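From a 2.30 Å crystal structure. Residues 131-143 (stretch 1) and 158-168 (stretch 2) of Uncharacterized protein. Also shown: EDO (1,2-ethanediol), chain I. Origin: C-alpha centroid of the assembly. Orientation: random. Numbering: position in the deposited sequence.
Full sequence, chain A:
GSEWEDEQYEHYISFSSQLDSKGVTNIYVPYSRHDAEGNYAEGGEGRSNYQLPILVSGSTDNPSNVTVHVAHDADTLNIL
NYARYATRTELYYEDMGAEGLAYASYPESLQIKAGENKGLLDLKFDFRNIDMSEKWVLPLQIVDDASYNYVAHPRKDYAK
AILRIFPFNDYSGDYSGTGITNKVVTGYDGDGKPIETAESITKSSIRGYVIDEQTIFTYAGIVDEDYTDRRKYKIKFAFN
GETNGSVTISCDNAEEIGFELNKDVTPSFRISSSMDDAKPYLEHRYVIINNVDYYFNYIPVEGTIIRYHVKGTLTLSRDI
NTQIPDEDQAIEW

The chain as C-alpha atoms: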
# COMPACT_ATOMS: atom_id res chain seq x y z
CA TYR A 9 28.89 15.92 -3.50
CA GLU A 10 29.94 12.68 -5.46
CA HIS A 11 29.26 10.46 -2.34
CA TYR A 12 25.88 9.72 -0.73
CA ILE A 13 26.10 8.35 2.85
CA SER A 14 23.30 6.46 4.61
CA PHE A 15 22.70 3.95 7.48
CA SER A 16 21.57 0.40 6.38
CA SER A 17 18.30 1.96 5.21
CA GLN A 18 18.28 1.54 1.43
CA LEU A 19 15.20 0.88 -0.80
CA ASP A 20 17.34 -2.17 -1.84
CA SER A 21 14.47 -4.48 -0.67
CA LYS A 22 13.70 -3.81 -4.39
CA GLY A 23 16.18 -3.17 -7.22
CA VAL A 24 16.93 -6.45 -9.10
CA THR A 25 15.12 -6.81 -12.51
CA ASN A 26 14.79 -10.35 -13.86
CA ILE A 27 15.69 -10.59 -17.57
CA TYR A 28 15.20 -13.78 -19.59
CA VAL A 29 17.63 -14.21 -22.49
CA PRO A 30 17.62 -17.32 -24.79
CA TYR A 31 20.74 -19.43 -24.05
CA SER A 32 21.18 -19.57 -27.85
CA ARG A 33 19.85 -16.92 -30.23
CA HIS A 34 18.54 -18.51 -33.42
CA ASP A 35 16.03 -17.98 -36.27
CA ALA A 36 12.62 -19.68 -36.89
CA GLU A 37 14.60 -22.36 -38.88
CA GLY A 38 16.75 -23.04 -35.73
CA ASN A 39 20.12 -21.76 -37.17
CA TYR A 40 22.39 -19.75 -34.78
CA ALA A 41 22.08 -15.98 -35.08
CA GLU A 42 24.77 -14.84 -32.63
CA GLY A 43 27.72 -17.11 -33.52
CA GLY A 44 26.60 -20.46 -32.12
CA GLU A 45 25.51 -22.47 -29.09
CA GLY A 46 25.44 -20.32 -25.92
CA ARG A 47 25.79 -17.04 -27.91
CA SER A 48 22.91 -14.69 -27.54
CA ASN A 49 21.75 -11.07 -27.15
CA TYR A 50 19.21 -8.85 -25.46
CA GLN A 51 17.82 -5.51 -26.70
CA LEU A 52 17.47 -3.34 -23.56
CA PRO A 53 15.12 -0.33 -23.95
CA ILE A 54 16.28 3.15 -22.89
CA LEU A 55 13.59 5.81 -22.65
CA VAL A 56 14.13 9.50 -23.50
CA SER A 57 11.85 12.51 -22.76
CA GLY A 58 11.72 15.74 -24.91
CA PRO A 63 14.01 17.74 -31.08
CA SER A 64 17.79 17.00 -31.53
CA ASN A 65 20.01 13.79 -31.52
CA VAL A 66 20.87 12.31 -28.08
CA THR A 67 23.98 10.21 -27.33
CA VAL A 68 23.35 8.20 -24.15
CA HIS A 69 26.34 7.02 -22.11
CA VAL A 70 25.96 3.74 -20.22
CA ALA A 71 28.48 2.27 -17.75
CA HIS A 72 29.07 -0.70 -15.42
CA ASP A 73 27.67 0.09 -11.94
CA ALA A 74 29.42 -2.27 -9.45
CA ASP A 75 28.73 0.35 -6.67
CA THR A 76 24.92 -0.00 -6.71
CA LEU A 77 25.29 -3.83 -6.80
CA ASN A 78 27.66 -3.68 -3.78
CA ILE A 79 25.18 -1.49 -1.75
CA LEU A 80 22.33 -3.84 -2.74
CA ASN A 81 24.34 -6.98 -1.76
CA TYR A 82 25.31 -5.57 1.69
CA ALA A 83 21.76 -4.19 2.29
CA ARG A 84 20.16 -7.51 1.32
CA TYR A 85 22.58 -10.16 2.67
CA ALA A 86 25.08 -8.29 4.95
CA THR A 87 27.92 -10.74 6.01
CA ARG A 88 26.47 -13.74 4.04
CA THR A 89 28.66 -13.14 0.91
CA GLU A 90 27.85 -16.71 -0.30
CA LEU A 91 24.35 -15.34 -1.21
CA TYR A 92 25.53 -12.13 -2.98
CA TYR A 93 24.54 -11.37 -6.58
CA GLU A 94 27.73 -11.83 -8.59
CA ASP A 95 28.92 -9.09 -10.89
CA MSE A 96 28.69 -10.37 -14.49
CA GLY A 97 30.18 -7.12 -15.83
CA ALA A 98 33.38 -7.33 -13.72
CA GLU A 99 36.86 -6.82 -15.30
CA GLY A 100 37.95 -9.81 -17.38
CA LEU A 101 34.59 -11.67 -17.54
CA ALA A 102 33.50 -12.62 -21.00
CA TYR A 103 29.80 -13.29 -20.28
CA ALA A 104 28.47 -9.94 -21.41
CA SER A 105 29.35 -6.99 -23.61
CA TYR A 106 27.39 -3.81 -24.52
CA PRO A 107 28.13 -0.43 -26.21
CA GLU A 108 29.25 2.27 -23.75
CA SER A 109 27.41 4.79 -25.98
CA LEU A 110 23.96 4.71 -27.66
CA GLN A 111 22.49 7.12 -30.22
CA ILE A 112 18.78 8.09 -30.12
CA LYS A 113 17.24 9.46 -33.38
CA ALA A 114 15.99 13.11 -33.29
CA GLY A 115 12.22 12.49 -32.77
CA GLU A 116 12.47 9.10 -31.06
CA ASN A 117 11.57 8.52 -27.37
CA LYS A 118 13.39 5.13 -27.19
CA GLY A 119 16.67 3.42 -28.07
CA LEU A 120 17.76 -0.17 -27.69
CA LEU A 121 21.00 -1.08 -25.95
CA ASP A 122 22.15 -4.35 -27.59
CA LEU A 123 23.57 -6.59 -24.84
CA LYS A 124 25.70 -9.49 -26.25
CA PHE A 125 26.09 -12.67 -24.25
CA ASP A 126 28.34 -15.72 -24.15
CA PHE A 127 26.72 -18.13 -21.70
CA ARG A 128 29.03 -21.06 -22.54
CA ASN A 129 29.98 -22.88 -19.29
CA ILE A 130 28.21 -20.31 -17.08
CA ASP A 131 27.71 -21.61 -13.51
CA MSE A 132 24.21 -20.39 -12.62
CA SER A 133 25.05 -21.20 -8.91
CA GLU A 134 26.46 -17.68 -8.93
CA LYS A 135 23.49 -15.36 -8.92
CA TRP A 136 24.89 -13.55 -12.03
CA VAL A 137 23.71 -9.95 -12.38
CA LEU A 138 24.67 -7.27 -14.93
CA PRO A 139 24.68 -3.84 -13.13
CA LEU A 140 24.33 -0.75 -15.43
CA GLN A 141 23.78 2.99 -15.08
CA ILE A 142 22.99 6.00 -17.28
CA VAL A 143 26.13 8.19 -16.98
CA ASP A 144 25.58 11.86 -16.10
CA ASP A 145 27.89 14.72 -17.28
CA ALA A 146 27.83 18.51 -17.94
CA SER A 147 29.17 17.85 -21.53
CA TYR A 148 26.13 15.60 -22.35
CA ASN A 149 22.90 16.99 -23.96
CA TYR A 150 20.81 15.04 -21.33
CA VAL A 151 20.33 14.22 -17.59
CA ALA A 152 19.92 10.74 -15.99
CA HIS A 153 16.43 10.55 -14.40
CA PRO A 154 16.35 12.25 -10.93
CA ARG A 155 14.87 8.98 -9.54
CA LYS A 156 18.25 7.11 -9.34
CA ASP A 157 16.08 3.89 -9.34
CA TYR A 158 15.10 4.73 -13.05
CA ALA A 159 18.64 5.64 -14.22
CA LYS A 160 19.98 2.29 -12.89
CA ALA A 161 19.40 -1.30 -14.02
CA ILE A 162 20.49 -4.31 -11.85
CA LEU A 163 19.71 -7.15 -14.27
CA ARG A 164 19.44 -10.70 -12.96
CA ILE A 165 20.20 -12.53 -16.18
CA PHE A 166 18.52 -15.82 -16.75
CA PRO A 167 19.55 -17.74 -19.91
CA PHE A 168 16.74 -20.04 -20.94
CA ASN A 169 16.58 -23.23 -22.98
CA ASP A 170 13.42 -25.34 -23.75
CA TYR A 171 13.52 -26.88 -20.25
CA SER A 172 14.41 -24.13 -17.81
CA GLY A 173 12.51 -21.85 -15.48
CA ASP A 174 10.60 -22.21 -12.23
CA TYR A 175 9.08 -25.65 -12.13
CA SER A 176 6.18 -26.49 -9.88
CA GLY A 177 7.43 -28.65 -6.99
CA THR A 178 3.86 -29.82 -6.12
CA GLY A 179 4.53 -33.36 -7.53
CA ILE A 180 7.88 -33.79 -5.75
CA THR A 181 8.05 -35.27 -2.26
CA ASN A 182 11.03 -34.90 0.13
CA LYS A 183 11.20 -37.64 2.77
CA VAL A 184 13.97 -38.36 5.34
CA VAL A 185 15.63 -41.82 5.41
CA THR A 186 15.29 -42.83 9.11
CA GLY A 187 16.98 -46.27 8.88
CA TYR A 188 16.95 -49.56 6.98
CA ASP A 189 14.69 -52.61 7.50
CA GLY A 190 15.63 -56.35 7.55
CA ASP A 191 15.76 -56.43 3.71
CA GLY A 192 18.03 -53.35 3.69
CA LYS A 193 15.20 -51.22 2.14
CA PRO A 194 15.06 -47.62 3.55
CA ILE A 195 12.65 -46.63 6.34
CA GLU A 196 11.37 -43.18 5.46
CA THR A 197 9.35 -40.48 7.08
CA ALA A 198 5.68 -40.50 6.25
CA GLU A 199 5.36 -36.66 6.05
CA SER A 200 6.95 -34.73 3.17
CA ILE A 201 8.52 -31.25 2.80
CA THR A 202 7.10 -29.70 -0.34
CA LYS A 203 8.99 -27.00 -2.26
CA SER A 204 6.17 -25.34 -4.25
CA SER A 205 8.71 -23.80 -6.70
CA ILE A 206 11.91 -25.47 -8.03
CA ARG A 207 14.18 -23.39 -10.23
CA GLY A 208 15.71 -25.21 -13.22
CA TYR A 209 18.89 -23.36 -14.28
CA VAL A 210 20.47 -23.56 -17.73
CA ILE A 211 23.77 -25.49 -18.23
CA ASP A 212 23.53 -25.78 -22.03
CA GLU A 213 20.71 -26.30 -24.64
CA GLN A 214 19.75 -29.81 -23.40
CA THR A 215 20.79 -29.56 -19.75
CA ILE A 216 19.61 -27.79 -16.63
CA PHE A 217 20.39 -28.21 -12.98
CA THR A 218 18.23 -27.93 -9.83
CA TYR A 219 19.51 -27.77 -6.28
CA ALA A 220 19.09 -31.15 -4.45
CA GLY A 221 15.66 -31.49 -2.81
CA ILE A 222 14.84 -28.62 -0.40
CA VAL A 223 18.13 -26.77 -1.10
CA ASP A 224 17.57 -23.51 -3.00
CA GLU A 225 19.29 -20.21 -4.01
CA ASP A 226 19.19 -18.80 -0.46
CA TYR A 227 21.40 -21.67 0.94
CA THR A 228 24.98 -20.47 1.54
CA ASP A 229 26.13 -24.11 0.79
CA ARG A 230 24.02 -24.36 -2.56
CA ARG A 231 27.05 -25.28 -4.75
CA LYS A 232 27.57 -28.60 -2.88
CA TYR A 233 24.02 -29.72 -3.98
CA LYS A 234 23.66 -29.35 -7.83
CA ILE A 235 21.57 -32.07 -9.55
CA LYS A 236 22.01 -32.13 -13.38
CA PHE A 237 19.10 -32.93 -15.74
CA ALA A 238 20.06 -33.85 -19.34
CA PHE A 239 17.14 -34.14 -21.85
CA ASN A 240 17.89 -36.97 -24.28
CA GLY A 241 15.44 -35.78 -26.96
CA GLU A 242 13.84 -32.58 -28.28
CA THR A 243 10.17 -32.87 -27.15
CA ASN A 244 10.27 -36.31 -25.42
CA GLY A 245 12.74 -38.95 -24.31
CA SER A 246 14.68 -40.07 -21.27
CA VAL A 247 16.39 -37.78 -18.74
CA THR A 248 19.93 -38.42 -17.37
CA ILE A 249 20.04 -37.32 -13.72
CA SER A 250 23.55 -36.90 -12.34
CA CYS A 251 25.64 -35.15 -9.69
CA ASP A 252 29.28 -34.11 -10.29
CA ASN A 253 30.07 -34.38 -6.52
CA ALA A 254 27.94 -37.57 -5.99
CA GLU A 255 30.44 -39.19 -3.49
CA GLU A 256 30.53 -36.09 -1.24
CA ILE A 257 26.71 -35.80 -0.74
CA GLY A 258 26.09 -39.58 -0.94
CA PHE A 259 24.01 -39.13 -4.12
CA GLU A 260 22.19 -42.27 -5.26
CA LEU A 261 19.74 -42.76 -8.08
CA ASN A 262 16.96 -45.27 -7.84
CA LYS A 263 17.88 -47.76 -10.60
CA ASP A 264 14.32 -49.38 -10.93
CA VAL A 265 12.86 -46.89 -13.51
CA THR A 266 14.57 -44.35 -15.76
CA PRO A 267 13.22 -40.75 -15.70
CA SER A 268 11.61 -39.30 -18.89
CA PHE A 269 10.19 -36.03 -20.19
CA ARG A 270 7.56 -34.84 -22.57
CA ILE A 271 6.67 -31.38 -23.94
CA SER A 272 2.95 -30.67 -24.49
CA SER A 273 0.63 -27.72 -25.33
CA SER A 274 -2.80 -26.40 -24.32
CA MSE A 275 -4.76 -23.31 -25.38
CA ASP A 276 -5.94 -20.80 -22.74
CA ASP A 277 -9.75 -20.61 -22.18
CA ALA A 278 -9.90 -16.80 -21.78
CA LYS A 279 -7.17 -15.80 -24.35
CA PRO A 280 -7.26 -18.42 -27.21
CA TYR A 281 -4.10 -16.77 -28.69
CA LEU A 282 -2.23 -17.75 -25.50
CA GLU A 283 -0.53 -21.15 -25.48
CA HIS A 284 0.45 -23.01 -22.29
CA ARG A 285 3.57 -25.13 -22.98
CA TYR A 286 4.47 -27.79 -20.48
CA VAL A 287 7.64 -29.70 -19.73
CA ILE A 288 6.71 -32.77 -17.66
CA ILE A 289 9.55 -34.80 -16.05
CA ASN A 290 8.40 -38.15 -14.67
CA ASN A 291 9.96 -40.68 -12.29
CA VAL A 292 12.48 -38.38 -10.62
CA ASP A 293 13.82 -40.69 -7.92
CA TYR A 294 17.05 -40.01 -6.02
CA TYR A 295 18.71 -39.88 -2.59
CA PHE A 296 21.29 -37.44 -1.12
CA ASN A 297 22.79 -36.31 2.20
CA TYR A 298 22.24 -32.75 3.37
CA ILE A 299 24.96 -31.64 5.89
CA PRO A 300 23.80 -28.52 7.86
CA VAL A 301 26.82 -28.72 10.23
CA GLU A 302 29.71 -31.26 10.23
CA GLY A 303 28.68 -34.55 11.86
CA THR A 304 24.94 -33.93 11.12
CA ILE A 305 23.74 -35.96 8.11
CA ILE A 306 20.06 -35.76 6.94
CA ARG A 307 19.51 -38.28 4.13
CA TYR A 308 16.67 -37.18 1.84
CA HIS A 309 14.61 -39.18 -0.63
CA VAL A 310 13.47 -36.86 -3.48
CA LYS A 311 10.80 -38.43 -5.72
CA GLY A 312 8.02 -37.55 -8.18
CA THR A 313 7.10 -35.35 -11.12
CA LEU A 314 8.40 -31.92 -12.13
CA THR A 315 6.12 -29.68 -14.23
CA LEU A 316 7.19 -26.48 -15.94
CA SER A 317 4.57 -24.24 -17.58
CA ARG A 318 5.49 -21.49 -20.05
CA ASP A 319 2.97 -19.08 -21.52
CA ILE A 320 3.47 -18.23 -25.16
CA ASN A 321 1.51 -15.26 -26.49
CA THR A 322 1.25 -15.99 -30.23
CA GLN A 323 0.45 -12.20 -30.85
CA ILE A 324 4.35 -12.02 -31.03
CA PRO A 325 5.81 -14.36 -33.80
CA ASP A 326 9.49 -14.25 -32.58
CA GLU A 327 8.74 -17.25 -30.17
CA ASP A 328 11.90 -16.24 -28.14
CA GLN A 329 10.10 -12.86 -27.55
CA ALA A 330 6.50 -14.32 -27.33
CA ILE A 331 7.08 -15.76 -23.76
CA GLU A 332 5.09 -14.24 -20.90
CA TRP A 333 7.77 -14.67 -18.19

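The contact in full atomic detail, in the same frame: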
# COMPACT_ATOMS: atom_id res chain seq x y z
N ASP A 131 28.14 -20.91 -14.70
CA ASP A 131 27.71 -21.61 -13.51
C ASP A 131 26.62 -20.74 -12.91
O ASP A 131 26.90 -19.68 -12.36
CB ASP A 131 28.88 -21.85 -12.53
CG ASP A 131 28.53 -22.76 -11.36
OD1 ASP A 131 27.32 -22.89 -11.04
OD2 ASP A 131 29.45 -23.36 -10.78
N MSE A 132 25.37 -21.16 -13.08
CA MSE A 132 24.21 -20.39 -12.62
C MSE A 132 24.04 -20.42 -11.09
O MSE A 132 23.16 -19.71 -10.56
CB MSE A 132 22.94 -20.82 -13.36
CG MSE A 132 22.93 -20.38 -14.84
SE MSE A 132 22.88 -18.42 -15.03
CE MSE A 132 21.09 -18.11 -14.40
N SER A 133 24.94 -21.14 -10.38
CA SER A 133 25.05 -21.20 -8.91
C SER A 133 25.38 -19.83 -8.37
O SER A 133 25.00 -19.48 -7.26
CB SER A 133 26.14 -22.18 -8.50
OG SER A 133 25.49 -23.37 -8.12
N GLU A 134 26.14 -19.08 -9.17
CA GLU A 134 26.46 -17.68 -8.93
C GLU A 134 25.23 -16.95 -9.37
O GLU A 134 24.69 -17.25 -10.44
CB GLU A 134 27.70 -17.25 -9.76
CG GLU A 134 28.90 -18.17 -9.70
CD GLU A 134 29.54 -18.36 -8.33
OE1 GLU A 134 29.57 -17.39 -7.54
OE2 GLU A 134 29.99 -19.49 -8.06
N LYS A 135 24.73 -16.05 -8.55
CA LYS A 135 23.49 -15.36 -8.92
C LYS A 135 23.91 -14.18 -9.81
O LYS A 135 23.98 -13.04 -9.35
CB LYS A 135 22.73 -14.95 -7.64
CG LYS A 135 22.30 -16.17 -6.77
CD LYS A 135 22.09 -15.83 -5.27
CE LYS A 135 21.07 -14.75 -5.00
NZ LYS A 135 20.74 -14.68 -3.55
N TRP A 136 24.32 -14.50 -11.07
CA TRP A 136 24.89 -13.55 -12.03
C TRP A 136 23.94 -12.41 -12.32
O TRP A 136 22.79 -12.63 -12.68
CB TRP A 136 25.31 -14.23 -13.33
CG TRP A 136 26.50 -15.15 -13.17
CD1 TRP A 136 26.50 -16.51 -13.30
CD2 TRP A 136 27.85 -14.77 -12.85
NE1 TRP A 136 27.78 -16.99 -13.13
CE2 TRP A 136 28.63 -15.95 -12.85
CE3 TRP A 136 28.50 -13.54 -12.62
CZ2 TRP A 136 30.01 -15.95 -12.59
CZ3 TRP A 136 29.87 -13.54 -12.36
CH2 TRP A 136 30.60 -14.73 -12.35
N VAL A 137 24.44 -11.19 -12.16
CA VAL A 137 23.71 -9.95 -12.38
C VAL A 137 24.57 -9.02 -13.24
O VAL A 137 25.80 -8.94 -13.03
CB VAL A 137 23.38 -9.33 -10.97
CG1 VAL A 137 23.35 -7.82 -10.99
CG2 VAL A 137 22.08 -9.88 -10.42
N LEU A 138 23.94 -8.26 -14.16
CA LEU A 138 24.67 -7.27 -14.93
C LEU A 138 24.24 -5.90 -14.43
O LEU A 138 23.10 -5.50 -14.71
CB LEU A 138 24.43 -7.44 -16.44
CG LEU A 138 25.15 -6.44 -17.36
CD1 LEU A 138 26.67 -6.56 -17.22
CD2 LEU A 138 24.70 -6.62 -18.83
N PRO A 139 25.09 -5.17 -13.64
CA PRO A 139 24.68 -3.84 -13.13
C PRO A 139 25.08 -2.69 -14.07
O PRO A 139 26.24 -2.56 -14.42
CB PRO A 139 25.40 -3.77 -11.79
CG PRO A 139 26.70 -4.58 -11.99
CD PRO A 139 26.46 -5.52 -13.18
N LEU A 140 24.11 -1.85 -14.49
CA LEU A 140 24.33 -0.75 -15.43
C LEU A 140 23.75 0.55 -14.93
O LEU A 140 22.79 0.55 -14.18
CB LEU A 140 23.67 -1.05 -16.82
CG LEU A 140 24.06 -2.37 -17.50
CD1 LEU A 140 23.05 -2.75 -18.55
CD2 LEU A 140 25.43 -2.28 -18.10
N GLN A 141 24.29 1.67 -15.42
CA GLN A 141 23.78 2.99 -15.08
C GLN A 141 23.86 3.91 -16.28
O GLN A 141 24.73 3.74 -17.14
CB GLN A 141 24.56 3.59 -13.89
CG GLN A 141 26.04 3.78 -14.18
CD GLN A 141 26.86 4.35 -13.04
OE1 GLN A 141 27.99 3.91 -12.79
NE2 GLN A 141 26.34 5.36 -12.37
N ILE A 142 22.94 4.89 -16.33
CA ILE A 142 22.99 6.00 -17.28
C ILE A 142 24.01 6.97 -16.69
O ILE A 142 23.89 7.33 -15.52
CB ILE A 142 21.62 6.67 -17.52
CG1 ILE A 142 20.52 5.68 -18.06
CG2 ILE A 142 21.79 7.93 -18.38
CD1 ILE A 142 20.77 4.96 -19.37
N VAL A 143 25.06 7.31 -17.45
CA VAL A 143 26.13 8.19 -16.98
C VAL A 143 25.69 9.64 -17.13
O VAL A 143 25.16 10.01 -18.17
CB VAL A 143 27.47 7.90 -17.72
CG1 VAL A 143 28.56 8.92 -17.35
CG2 VAL A 143 27.95 6.50 -17.41
N TYR A 158 15.45 4.74 -11.61
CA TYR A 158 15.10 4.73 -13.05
C TYR A 158 16.33 4.80 -13.94
O TYR A 158 16.30 4.28 -15.05
CB TYR A 158 14.16 5.90 -13.40
CG TYR A 158 12.71 5.79 -12.98
CD1 TYR A 158 12.25 4.68 -12.28
CD2 TYR A 158 11.80 6.80 -13.26
CE1 TYR A 158 10.92 4.57 -11.88
CE2 TYR A 158 10.47 6.71 -12.87
CZ TYR A 158 10.03 5.59 -12.17
OH TYR A 158 8.71 5.50 -11.78
N ALA A 159 17.39 5.48 -13.49
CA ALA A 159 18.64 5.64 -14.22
C ALA A 159 19.62 4.48 -13.97
O ALA A 159 20.74 4.49 -14.48
CB ALA A 159 19.28 6.97 -13.84
N LYS A 160 19.17 3.45 -13.23
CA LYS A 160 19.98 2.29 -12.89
C LYS A 160 19.23 1.00 -13.16
O LYS A 160 18.04 0.92 -12.93
CB LYS A 160 20.42 2.36 -11.41
CG LYS A 160 21.70 3.19 -11.27
CD LYS A 160 21.76 3.94 -9.97
CE LYS A 160 23.11 4.55 -9.73
NZ LYS A 160 23.60 5.37 -10.87
N ALA A 161 19.95 -0.00 -13.68
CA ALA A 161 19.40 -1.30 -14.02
C ALA A 161 20.30 -2.43 -13.46
O ALA A 161 21.43 -2.61 -13.92
CB ALA A 161 19.25 -1.43 -15.54
N ILE A 162 19.80 -3.17 -12.45
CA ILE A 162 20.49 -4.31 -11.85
C ILE A 162 19.78 -5.52 -12.45
O ILE A 162 18.68 -5.86 -12.03
CB ILE A 162 20.47 -4.24 -10.31
CG1 ILE A 162 21.03 -2.90 -9.75
CG2 ILE A 162 21.17 -5.43 -9.67
CD1 ILE A 162 22.41 -2.33 -10.33
N LEU A 163 20.37 -6.09 -13.52
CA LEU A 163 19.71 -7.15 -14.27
C LEU A 163 20.14 -8.56 -13.90
O LEU A 163 21.25 -8.99 -14.21
CB LEU A 163 19.82 -6.96 -15.81
CG LEU A 163 19.65 -5.54 -16.38
CD1 LEU A 163 20.16 -5.46 -17.82
CD2 LEU A 163 18.21 -5.01 -16.23
N ARG A 164 19.23 -9.30 -13.24
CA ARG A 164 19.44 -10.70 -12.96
C ARG A 164 19.21 -11.41 -14.27
O ARG A 164 18.07 -11.41 -14.79
CB ARG A 164 18.52 -11.24 -11.85
CG ARG A 164 18.65 -12.75 -11.64
CD ARG A 164 19.81 -13.10 -10.74
NE ARG A 164 20.01 -14.55 -10.62
CZ ARG A 164 19.49 -15.32 -9.67
NH1 ARG A 164 18.65 -14.81 -8.78
NH2 ARG A 164 19.77 -16.61 -9.62
N ILE A 165 20.30 -11.89 -14.88
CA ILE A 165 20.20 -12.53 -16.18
C ILE A 165 19.91 -13.99 -16.04
O ILE A 165 20.69 -14.73 -15.41
CB ILE A 165 21.48 -12.33 -17.04
CG1 ILE A 165 21.86 -10.82 -17.17
CG2 ILE A 165 21.36 -13.05 -18.39
CD1 ILE A 165 20.86 -9.95 -17.80
N PHE A 166 18.82 -14.40 -16.66
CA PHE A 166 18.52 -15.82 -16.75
C PHE A 166 18.59 -16.30 -18.21
O PHE A 166 17.66 -16.03 -18.97
CB PHE A 166 17.13 -16.19 -16.19
CG PHE A 166 17.00 -16.08 -14.70
CD1 PHE A 166 17.66 -16.98 -13.86
CD2 PHE A 166 16.23 -15.08 -14.13
CE1 PHE A 166 17.54 -16.86 -12.47
CE2 PHE A 166 16.11 -14.98 -12.74
CZ PHE A 166 16.77 -15.87 -11.93
N PRO A 167 19.64 -17.04 -18.61
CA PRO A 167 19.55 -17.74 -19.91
C PRO A 167 18.39 -18.74 -19.86
O PRO A 167 18.07 -19.27 -18.78
CB PRO A 167 20.88 -18.51 -20.00
CG PRO A 167 21.70 -18.03 -18.89
CD PRO A 167 20.80 -17.50 -17.84
N PHE A 168 17.76 -19.01 -20.97
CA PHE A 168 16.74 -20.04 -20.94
C PHE A 168 16.90 -20.95 -22.13
O PHE A 168 17.25 -20.49 -23.21
CB PHE A 168 15.30 -19.49 -20.86
CG PHE A 168 14.81 -18.67 -22.03
CD1 PHE A 168 14.17 -19.28 -23.11
CD2 PHE A 168 14.93 -17.28 -22.02
CE1 PHE A 168 13.70 -18.51 -24.18
CE2 PHE A 168 14.43 -16.51 -23.09
CZ PHE A 168 13.80 -17.13 -24.15
C1 EDO I . 18.38 -22.60 -27.18
O1 EDO I . 18.32 -23.89 -26.59
C2 EDO I . 17.97 -21.47 -26.20
O2 EDO I . 16.55 -21.29 -26.15
O HOH W 1 21.83 -17.30 -11.38
O HOH W 2 21.67 -15.17 -12.85

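The two stretches pair as antiparallel β-strands, bridged from Q141-K160 to V137-R164, and together bury 829 Å² of surface. Six backbone hydrogen bonds, one of them weak, join the strands, and side chains pack on both faces of the sheet.

Along stretch 2, Y158 makes no contact. A159 opens the pairing: I142 N donates to A159 O at 2.9 Å. The methyl of A159 gives a loose apolar contact, A159 CB to I142 CB at 4.4 Å.

K160 pairs with Q141 at a non-hydrogen-bonded position, so their CA atoms approach to 4.4 Å. The long side chains can run alongside each other at this partly exposed end, where polar groups are tolerated. K160 CA also lies 3.5 Å from L140 O, in a CA-H...O contact.

A161 and L140 form a hydrogen-bonded pair. L140 N donates to A161 O at 2.8 Å, and A161 N donates to L140 O at 2.9 Å. The small side chain of A161 shares its face with L138, L140 and L163.

I162 sits opposite P139. Proline has no amide hydrogen to donate, and this non-hydrogen-bonded position asks for none towards stretch 2. Both chi angles of I162 are m, and its side chain reaches two neighbours: CD1 meets P139 CB at 3.6 Å, and CG2 meets V137 CG1 at 3.5 Å. All three residues are buried.

L163 repeats the hydrogen-bonded pattern with L138. L138 N donates to L163 O at 2.8 Å, and L163 N donates to L138 O at 3.0 Å. On the face it shares with L140, L163 CD1 packs 4.0 Å from L140 CD1.

R164 lies across from V137. Its aliphatic part covers the valine, with R164 CD 4.0 Å from V137 CG2. K135 CG lies over one face of the guanidinium, 3.8 Å from R164 NH2. Two waters serve the buried charge. Water 1 accepts from R164 NH2 and donates to M132 O; water 2 accepts from R164 NE and donates to W136 O, each bridging the stretches.

At I165 the ladder weakens: I165 N donates to W136 O at 3.4 Å, a weak bond. I165 CG1 still touches L138 CB at 4.3 Å.

F166 and P167 meet M132, a selenomethionine folded with all three chi angles m. M132 CE lies 3.7 Å from F166 CD1 and 3.5 Å from P167 CD. The flexible side chain fills this buried apolar site. F168 is beyond reach of stretch 1.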